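Local coordinates for protein putative aminooxidase (Propionibacterium acnes, PDB 2BA9) that isomerises polyunsaturated fatty acids, yielding conjugated linoleic acid, with flavin-adenine dinucleotide as its bound cofactor, at residues E257-L260 / D261-A265; I238-T241 / D242-R245; T205-M208 / F209-N213. All coordinates share one frame; numbering follows the deposited sequence.

Interaction 1. Residues E257-L260 / D261-A265; sequences EKFL and DYSDA. With FAD (flavin-adenine dinucleotide), chain D.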
loop_
_atom_site.group_PDB
_atom_site.type_symbol
_atom_site.label_atom_id
_atom_site.label_comp_id
_atom_site.label_asym_id
_atom_site.label_seq_id
_atom_site.Cartn_x
_atom_site.Cartn_y
_atom_site.Cartn_z
ATOM N N GLU A 257 2.324 -15.626 -2.004
ATOM C CA GLU A 257 2.991 -16.639 -1.199
ATOM C C GLU A 257 1.977 -17.466 -0.390
ATOM O O GLU A 257 2.216 -18.640 -0.130
ATOM C CB GLU A 257 4.071 -16.009 -0.287
ATOM C CG GLU A 257 3.608 -15.346 1.015
ATOM C CD GLU A 257 3.025 -13.962 0.813
ATOM O OE1 GLU A 257 1.898 -13.874 0.285
ATOM O OE2 GLU A 257 3.677 -12.966 1.189
ATOM N N LYS A 258 0.863 -16.843 0.018
ATOM C CA LYS A 258 -0.192 -17.540 0.765
ATOM C C LYS A 258 -1.031 -18.445 -0.131
ATOM O O LYS A 258 -1.529 -19.487 0.314
ATOM C CB LYS A 258 -1.094 -16.532 1.471
ATOM C CG LYS A 258 -0.326 -15.623 2.451
ATOM C CD LYS A 258 -1.222 -15.185 3.613
ATOM C CE LYS A 258 -0.417 -14.524 4.734
ATOM N NZ LYS A 258 -0.406 -13.065 4.565
ATOM N N PHE A 259 -1.191 -18.000 -1.380
ATOM C CA PHE A 259 -1.869 -18.730 -2.466
ATOM C C PHE A 259 -1.212 -20.079 -2.713
ATOM O O PHE A 259 -1.882 -21.042 -3.081
ATOM C CB PHE A 259 -1.856 -17.865 -3.737
ATOM C CG PHE A 259 -2.247 -18.591 -4.997
ATOM C CD1 PHE A 259 -3.586 -18.813 -5.308
ATOM C CD2 PHE A 259 -1.275 -19.018 -5.902
ATOM C CE1 PHE A 259 -3.948 -19.478 -6.491
ATOM C CE2 PHE A 259 -1.632 -19.675 -7.074
ATOM C CZ PHE A 259 -2.972 -19.905 -7.365
ATOM N N LEU A 260 0.100 -20.146 -2.486
ATOM C CA LEU A 260 0.840 -21.397 -2.602
ATOM C C LEU A 260 0.244 -22.487 -1.729
ATOM O O LEU A 260 0.230 -23.660 -2.112
ATOM C CB LEU A 260 2.300 -21.205 -2.186
ATOM C CG LEU A 260 3.199 -20.319 -3.044
ATOM C CD1 LEU A 260 4.576 -20.216 -2.390
ATOM C CD2 LEU A 260 3.303 -20.874 -4.470
ATOM N N ASP A 261 -0.247 -22.090 -0.557
ATOM C CA ASP A 261 -0.724 -23.042 0.445
ATOM C C ASP A 261 -2.094 -23.669 0.141
ATOM O O ASP A 261 -2.484 -24.613 0.823
ATOM C CB ASP A 261 -0.785 -22.375 1.831
ATOM C CG ASP A 261 0.577 -21.925 2.345
ATOM O OD1 ASP A 261 1.620 -22.403 1.848
ATOM O OD2 ASP A 261 0.593 -21.080 3.267
ATOM N N TYR A 262 -2.827 -23.146 -0.842
ATOM C CA TYR A 262 -4.142 -23.711 -1.195
ATOM C C TYR A 262 -4.363 -23.908 -2.707
ATOM O O TYR A 262 -5.502 -23.985 -3.189
ATOM C CB TYR A 262 -5.272 -22.875 -0.574
ATOM C CG TYR A 262 -5.335 -21.426 -1.020
ATOM C CD1 TYR A 262 -6.047 -21.055 -2.158
ATOM C CD2 TYR A 262 -4.710 -20.428 -0.283
ATOM C CE1 TYR A 262 -6.116 -19.731 -2.556
ATOM C CE2 TYR A 262 -4.777 -19.110 -0.668
ATOM C CZ TYR A 262 -5.480 -18.759 -1.807
ATOM O OH TYR A 262 -5.543 -17.434 -2.194
ATOM N N SER A 263 -3.260 -24.015 -3.443
ATOM C CA SER A 263 -3.309 -24.178 -4.880
ATOM C C SER A 263 -2.391 -25.302 -5.297
ATOM O O SER A 263 -1.542 -25.738 -4.520
ATOM C CB SER A 263 -2.874 -22.888 -5.572
ATOM O OG SER A 263 -1.516 -22.607 -5.303
ATOM N N ASP A 264 -2.581 -25.759 -6.533
ATOM C CA ASP A 264 -1.638 -26.651 -7.224
ATOM C C ASP A 264 -0.507 -25.810 -7.821
ATOM O O ASP A 264 -0.236 -25.861 -9.022
ATOM C CB ASP A 264 -2.353 -27.452 -8.326
ATOM C CG ASP A 264 -3.053 -26.559 -9.355
ATOM O OD1 ASP A 264 -3.121 -25.334 -9.149
ATOM O OD2 ASP A 264 -3.559 -27.079 -10.366
ATOM N N ALA A 265 0.134 -25.010 -6.975
ATOM C CA ALA A 265 1.201 -24.113 -7.413
ATOM C C ALA A 265 2.289 -24.895 -8.148
ATOM O O ALA A 265 2.700 -25.976 -7.705
ATOM C CB ALA A 265 1.794 -23.376 -6.219
HETATM P PA FAD D . -5.760 -5.291 0.070
HETATM O O1A FAD D . -6.172 -3.866 0.298
HETATM O O2A FAD D . -4.947 -5.948 1.166
HETATM O O5B FAD D . -7.080 -6.180 -0.107
HETATM C C5B FAD D . -6.907 -7.549 -0.388
HETATM C C4B FAD D . -8.235 -8.271 -0.286
HETATM O O4B FAD D . -8.039 -9.632 -0.610
HETATM C C3B FAD D . -8.827 -8.183 1.122
HETATM O O3B FAD D . -10.149 -7.696 1.057
HETATM C C2B FAD D . -8.731 -9.599 1.637
HETATM O O2B FAD D . -9.717 -9.903 2.625
HETATM C C1B FAD D . -8.755 -10.405 0.326
HETATM N N9A FAD D . -8.161 -11.738 0.533
HETATM C C8A FAD D . -6.921 -12.032 1.060
HETATM N N7A FAD D . -6.773 -13.387 1.102
HETATM C C5A FAD D . -7.905 -13.957 0.605
HETATM C C6A FAD D . -8.315 -15.294 0.424
HETATM N N6A FAD D . -7.367 -16.287 0.410
HETATM N N1A FAD D . -9.557 -15.541 -0.151
HETATM C C2A FAD D . -10.415 -14.503 -0.487
HETATM N N3A FAD D . -10.002 -13.191 -0.299
HETATM C C4A FAD D . -8.786 -12.920 0.252
HETATM N N1 FAD D . -2.543 3.558 0.173
HETATM C C2 FAD D . -2.470 4.782 -0.463
HETATM O O2 FAD D . -2.655 4.854 -1.677
HETATM N N3 FAD D . -2.161 5.915 0.264
HETATM C C4 FAD D . -1.956 5.832 1.626
HETATM O O4 FAD D . -1.700 6.873 2.251
HETATM C C4X FAD D . -2.044 4.596 2.274
HETATM N N5 FAD D . -1.822 4.471 3.634
HETATM C C5X FAD D . -2.065 3.288 4.306
HETATM C C6 FAD D . -1.971 3.229 5.695
HETATM C C7 FAD D . -2.257 2.039 6.360
HETATM C C7M FAD D . -2.162 2.017 7.860
HETATM C C8 FAD D . -2.623 0.909 5.635
HETATM C C8M FAD D . -2.937 -0.396 6.303
HETATM C C9 FAD D . -2.708 0.977 4.248
HETATM C C9A FAD D . -2.422 2.160 3.565
HETATM N N10 FAD D . -2.480 2.246 2.161
HETATM C C10 FAD D . -2.361 3.463 1.531
HETATM C "C1'" FAD D . -2.329 1.029 1.312
HETATM C "C2'" FAD D . -3.648 0.611 0.673
HETATM O "O2'" FAD D . -4.711 0.573 1.619
HETATM C "C3'" FAD D . -3.433 -0.752 0.033
HETATM O "O3'" FAD D . -2.269 -0.705 -0.797
HETATM C "C4'" FAD D . -4.656 -1.179 -0.762
HETATM O "O4'" FAD D . -5.746 -1.493 0.096
HETATM C "C5'" FAD D . -4.271 -2.363 -1.638
HETATM O "O5'" FAD D . -5.420 -2.976 -2.150
HETATM P P FAD D . -5.368 -4.526 -2.622
HETATM O O1P FAD D . -6.739 -4.986 -3.079
HETATM O O2P FAD D . -4.340 -4.642 -3.695
HETATM O O3P FAD D . -4.967 -5.381 -1.324
HETATM O O HOH W 1 3.352 -20.016 1.834
#
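Where the chain leaves helix 256-259, two backbone bonds between residues three apart, D261 N to K258 O (3.0 Å) and Y262 N to F259 O (3.2 Å), carry it into the loop that leads to helix 267-273. F259 O is the polar hub. S263 OG donates to F259 O at 2.7 Å, and the two donors reach this carbonyl from opposite faces of its plane. With chi1 at 65°, the serine hydroxyl sits between its own backbone N and carbonyl carbon, a short, compact group that can turn back to F259. The backbone itself brings S263 CB over the face of the F259 ring, a CH-pi contact 3.7 Å from the centroid.

F259 throws its ring anti to the backbone N (chi1 168°), where its edge faces the Y262 ring in an offset edge-to-face pair with planes 83° apart. The backbone carbonyl F259 O lies over the centre of Y262's ring face, so the tyrosine is packed against both the ring and the main chain of one residue. Its hydroxyl end extends to the adenine, Y262 OH lying 3.4 Å from FAD N6A, and Y262 belongs to the cofactor pocket. Farther round the turn, L260 CD2 presses on A265 CB at 3.4 Å, tight for two methyl carbons; alanine is small enough to fit there. A water donates to both E257 O and D261 OD1, tying the exposed aspartate to the preceding turn, while E257 OE2 bonds Y369 and D264 forms salt bridges to R231 and R394.

A carbonyl that accepts two hydrogen bonds, together with the crossed rings, is consistent with a turn held in one course, which would set Y262 beside the adenine end of FAD.

Interaction 2. Residues I238-T241 / D242-R245; sequences IHTT and DWDR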
loop_
_atom_site.group_PDB
_atom_site.type_symbol
_atom_site.label_atom_id
_atom_site.label_comp_id
_atom_site.label_asym_id
_atom_site.label_seq_id
_atom_site.Cartn_x
_atom_site.Cartn_y
_atom_site.Cartn_z
ATOM N N ILE A 238 -12.288 -23.963 -8.446
ATOM C CA ILE A 238 -12.180 -23.348 -7.137
ATOM C C ILE A 238 -13.057 -24.135 -6.197
ATOM O O ILE A 238 -14.200 -24.416 -6.531
ATOM C CB ILE A 238 -12.682 -21.881 -7.148
ATOM C CG1 ILE A 238 -11.875 -21.022 -8.122
ATOM C CG2 ILE A 238 -12.609 -21.268 -5.757
ATOM C CD1 ILE A 238 -12.291 -21.192 -9.589
ATOM N N HIS A 239 -12.519 -24.486 -5.030
ATOM C CA HIS A 239 -13.265 -25.207 -3.996
ATOM C C HIS A 239 -13.365 -24.371 -2.725
ATOM O O HIS A 239 -12.359 -23.932 -2.189
ATOM C CB HIS A 239 -12.588 -26.536 -3.671
ATOM C CG HIS A 239 -12.251 -27.351 -4.880
ATOM N ND1 HIS A 239 -13.088 -28.325 -5.376
ATOM C CD2 HIS A 239 -11.174 -27.323 -5.701
ATOM C CE1 HIS A 239 -12.540 -28.865 -6.452
ATOM N NE2 HIS A 239 -11.376 -28.276 -6.669
ATOM N N THR A 240 -14.588 -24.162 -2.255
ATOM C CA THR A 240 -14.835 -23.438 -1.020
ATOM C C THR A 240 -15.506 -24.359 -0.012
ATOM O O THR A 240 -15.613 -25.562 -0.231
ATOM C CB THR A 240 -15.709 -22.166 -1.259
ATOM O OG1 THR A 240 -17.073 -22.540 -1.518
ATOM C CG2 THR A 240 -15.156 -21.355 -2.421
ATOM N N THR A 241 -15.939 -23.777 1.098
ATOM C CA THR A 241 -16.627 -24.507 2.149
ATOM C C THR A 241 -18.071 -24.851 1.747
ATOM O O THR A 241 -18.599 -25.902 2.132
ATOM C CB THR A 241 -16.579 -23.711 3.472
ATOM O OG1 THR A 241 -16.775 -22.316 3.211
ATOM C CG2 THR A 241 -15.217 -23.902 4.155
ATOM N N ASP A 242 -18.678 -23.979 0.947
ATOM C CA ASP A 242 -20.075 -24.119 0.526
ATOM C C ASP A 242 -20.236 -24.747 -0.867
ATOM O O ASP A 242 -21.298 -25.272 -1.193
ATOM C CB ASP A 242 -20.763 -22.741 0.519
ATOM C CG ASP A 242 -20.596 -21.985 1.826
ATOM O OD1 ASP A 242 -20.576 -22.623 2.900
ATOM O OD2 ASP A 242 -20.488 -20.740 1.775
ATOM N N TRP A 243 -19.206 -24.669 -1.698
ATOM C CA TRP A 243 -19.309 -25.142 -3.077
ATOM C C TRP A 243 -17.946 -25.270 -3.728
ATOM O O TRP A 243 -16.951 -24.746 -3.227
ATOM C CB TRP A 243 -20.167 -24.178 -3.909
ATOM C CG TRP A 243 -19.796 -22.717 -3.767
ATOM C CD1 TRP A 243 -20.406 -21.794 -2.969
ATOM C CD2 TRP A 243 -18.745 -22.015 -4.454
ATOM N NE1 TRP A 243 -19.796 -20.568 -3.104
ATOM C CE2 TRP A 243 -18.779 -20.675 -4.014
ATOM C CE3 TRP A 243 -17.778 -22.391 -5.393
ATOM C CZ2 TRP A 243 -17.885 -19.711 -4.480
ATOM C CZ3 TRP A 243 -16.890 -21.428 -5.855
ATOM C CH2 TRP A 243 -16.950 -20.109 -5.400
ATOM N N ASP A 244 -17.913 -25.969 -4.854
ATOM C CA ASP A 244 -16.747 -25.966 -5.719
ATOM C C ASP A 244 -17.209 -25.716 -7.157
ATOM O O ASP A 244 -18.176 -26.335 -7.625
ATOM C CB ASP A 244 -15.944 -27.266 -5.584
ATOM C CG ASP A 244 -16.777 -28.500 -5.827
ATOM O OD1 ASP A 244 -16.843 -29.380 -4.937
ATOM O OD2 ASP A 244 -17.367 -28.596 -6.923
ATOM N N ARG A 245 -16.533 -24.792 -7.842
ATOM C CA ARG A 245 -16.982 -24.331 -9.158
ATOM C C ARG A 245 -15.863 -24.083 -10.142
ATOM O O ARG A 245 -14.719 -23.837 -9.760
ATOM C CB ARG A 245 -17.804 -23.059 -9.021
ATOM C CG ARG A 245 -19.215 -23.315 -8.538
ATOM C CD ARG A 245 -19.899 -22.023 -8.205
ATOM N NE ARG A 245 -21.051 -22.264 -7.350
ATOM C CZ ARG A 245 -21.599 -21.366 -6.532
ATOM N NH1 ARG A 245 -21.108 -20.131 -6.434
ATOM N NH2 ARG A 245 -22.649 -21.717 -5.797
#
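W243 O is gripped twice by one residue: T240 N donates to it at 2.6 Å, and T240 OG1 at 2.8 Å, the hydroxyl coming in well bent from the C=O line (C=O...O angle 123°) and tilted 20° from the carbonyl plane. T240 OG1 also accepts a longer bond from D242 N (3.3 Å), so this single threonine ties together both ends of a beta-hairpin turn whose tip is T241 and D242. Threonine suits the place because its hydroxyl serves the turn while its methyl packs. T240 CG2 stands over the six-membered ring of W243 in a CH-pi contact, 3.7 Å from the centroid, and T240 OG1 lies over the same indole face. W243 reaches them by holding CG between its backbone N and carbonyl carbon (chi1 49°), which folds the indole back across the hairpin. The opposite face carries R245, whose guanidinium lies flat above the ring with R245 NH1 3.4 Å from the W243 plane, giving a layered order of threonine, indole and guanidinium.

Beyond the turn the strands pair as antiparallel partners. H239 and D244 come first, a non-hydrogen-bonded pair; on their sheet face the H239 ring stacks on H237 and D244 OD2 makes a weak bond to H237 NE2. Farther out, I238 and R245 form a hydrogen-bonded pair, with I238 N to R245 O at 2.8 Å and R245 N to I238 O at 2.7 Å.

Strand 236-240 is the middle of a three-stranded antiparallel sheet: its far edge bonds strand 226-230 through H239 with T227 and R228, I238 and T240 both rest on I226, and strand 244-247 forms the outer edge.

Interaction 3. Residues T205-M208 / F209-N213; sequences TQAM and FEHLN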
loop_
_atom_site.group_PDB
_atom_site.type_symbol
_atom_site.label_atom_id
_atom_site.label_comp_id
_atom_site.label_asym_id
_atom_site.label_seq_id
_atom_site.Cartn_x
_atom_site.Cartn_y
_atom_site.Cartn_z
ATOM N N THR A 205 -11.522 6.283 3.271
ATOM C CA THR A 205 -11.065 5.722 2.013
ATOM C C THR A 205 -11.927 4.502 1.654
ATOM O O THR A 205 -12.171 4.258 0.475
ATOM C CB THR A 205 -9.564 5.342 2.022
ATOM O OG1 THR A 205 -9.286 4.485 3.136
ATOM C CG2 THR A 205 -8.680 6.582 2.113
ATOM N N GLN A 206 -12.425 3.775 2.664
ATOM C CA GLN A 206 -13.224 2.567 2.419
ATOM C C GLN A 206 -14.520 2.871 1.655
ATOM O O GLN A 206 -14.964 2.057 0.847
ATOM C CB GLN A 206 -13.543 1.852 3.732
ATOM C CG GLN A 206 -14.264 0.498 3.553
ATOM C CD GLN A 206 -14.518 -0.240 4.863
ATOM O OE1 GLN A 206 -14.575 0.374 5.941
ATOM N NE2 GLN A 206 -14.663 -1.569 4.779
ATOM N N ALA A 207 -15.100 4.053 1.895
ATOM C CA ALA A 207 -16.423 4.409 1.361
ATOM C C ALA A 207 -16.542 4.251 -0.148
ATOM O O ALA A 207 -17.522 3.700 -0.632
ATOM C CB ALA A 207 -16.790 5.839 1.753
ATOM N N MET A 208 -15.550 4.757 -0.883
ATOM C CA MET A 208 -15.608 4.773 -2.341
ATOM C C MET A 208 -15.455 3.388 -2.976
ATOM O O MET A 208 -15.931 3.153 -4.082
ATOM C CB MET A 208 -14.575 5.756 -2.924
ATOM C CG MET A 208 -13.111 5.465 -2.597
ATOM S SD MET A 208 -12.094 6.960 -2.791
ATOM C CE MET A 208 -10.477 6.361 -2.254
ATOM N N PHE A 209 -14.790 2.477 -2.278
ATOM C CA PHE A 209 -14.685 1.099 -2.730
ATOM C C PHE A 209 -15.933 0.295 -2.341
ATOM O O PHE A 209 -16.330 -0.625 -3.047
ATOM C CB PHE A 209 -13.405 0.477 -2.200
ATOM C CG PHE A 209 -12.173 1.089 -2.781
ATOM C CD1 PHE A 209 -11.814 0.833 -4.111
ATOM C CD2 PHE A 209 -11.395 1.950 -2.035
ATOM C CE1 PHE A 209 -10.675 1.413 -4.679
ATOM C CE2 PHE A 209 -10.258 2.527 -2.582
ATOM C CZ PHE A 209 -9.889 2.254 -3.913
ATOM N N GLU A 210 -16.565 0.658 -1.227
ATOM C CA GLU A 210 -17.892 0.126 -0.930
ATOM C C GLU A 210 -18.851 0.533 -2.048
ATOM O O GLU A 210 -19.560 -0.304 -2.601
ATOM C CB GLU A 210 -18.378 0.597 0.445
ATOM C CG GLU A 210 -17.596 -0.027 1.576
ATOM C CD GLU A 210 -17.938 0.538 2.948
ATOM O OE1 GLU A 210 -18.205 1.755 3.100
ATOM O OE2 GLU A 210 -17.888 -0.252 3.898
ATOM N N HIS A 211 -18.816 1.803 -2.440
ATOM C CA HIS A 211 -19.698 2.286 -3.498
ATOM C C HIS A 211 -19.334 1.737 -4.885
ATOM O O HIS A 211 -20.216 1.437 -5.682
ATOM C CB HIS A 211 -19.700 3.800 -3.532
ATOM C CG HIS A 211 -20.073 4.428 -2.231
ATOM N ND1 HIS A 211 -19.665 5.693 -1.877
ATOM C CD2 HIS A 211 -20.788 3.952 -1.180
ATOM C CE1 HIS A 211 -20.135 5.982 -0.677
ATOM N NE2 HIS A 211 -20.815 4.940 -0.231
ATOM N N LEU A 212 -18.044 1.602 -5.173
ATOM C CA LEU A 212 -17.618 0.975 -6.417
ATOM C C LEU A 212 -18.219 -0.428 -6.564
ATOM O O LEU A 212 -18.719 -0.792 -7.636
ATOM C CB LEU A 212 -16.084 0.893 -6.504
ATOM C CG LEU A 212 -15.501 0.162 -7.731
ATOM C CD1 LEU A 212 -15.966 0.797 -9.073
ATOM C CD2 LEU A 212 -13.988 0.119 -7.638
ATOM N N ASN A 213 -18.121 -1.200 -5.491
ATOM C CA ASN A 213 -18.701 -2.534 -5.399
ATOM C C ASN A 213 -20.172 -2.499 -5.765
ATOM O O ASN A 213 -20.625 -3.270 -6.607
ATOM C CB ASN A 213 -18.522 -3.080 -3.968
ATOM C CG ASN A 213 -18.902 -4.556 -3.830
ATOM O OD1 ASN A 213 -18.414 -5.396 -4.580
ATOM N ND2 ASN A 213 -19.747 -4.873 -2.839
#
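A207 O receives H211 N at 2.9 Å, M208 O receives L212 N at 2.8 Å and Q206 O receives E210 N at 3.0 Å, the four-residue spacing of an alpha-helix, here helix 204-215. F209 N adds a weak second bond to Q206 O. On one side of the helix Q206 and E210, a turn apart, lay amide and carboxylate almost parallel, their planes 19° apart, with E210 OE2 3.5 Å from Q206 CD. Q206 OE1 accepts from S48 N and Q206 NE2 donates to V42 O, while E210 OE1 makes a salt bridge to R55. An amide suits the buried Q206 because it can donate and accept at once. H211 is anchored likewise, ND1 bonding to D79, and its ring lies across the backbone with A207 O over its centre, 3.0 Å from the H211 plane. T205 OG1 bonds to A60 O.

Another side of the helix is apolar. The M208 chain runs alongside the F209 ring as a Met-aromatic pair, with M208 SD 5.4 Å from the F209 centroid and oblique to the ring. F209 packs on P16 and L19 of helix 16-28, the helix that probably carries the end of a Rossmann-type GxGxxG motif, and meets I73 of helix 68-77. M208 packs on I70 and shares F408 of helix 408-423 with F209; F408 N is itself hydrogen-bonded to FAD. Long, flexible and unbranched, methionine fills such a seam well. From an extended chain, M208 CE meets the ring obliquely, 3.9 Å from F209 CE2.

In the fold
Interaction 3 is buried, a helix wedged among helices 16-28, 68-77 and 408-423, whereas interactions 1 and 2 lie at the surface on the same side of the chain's centre. Those two do not touch, their nearest atoms being about 7 Å apart, yet both lean on strand 226-230: residues 238-241 pair with it directly, and Y262 and F259 of interaction 1 pack on I229. Each surface turn relies on a carbonyl bonded by backbone and hydroxyl, with an aromatic ring alongside; the helix instead repeats regular backbone bonds and sends its polar side chains to distant partners. Of the three, interaction 1 alone supplies a residue of the FAD pocket.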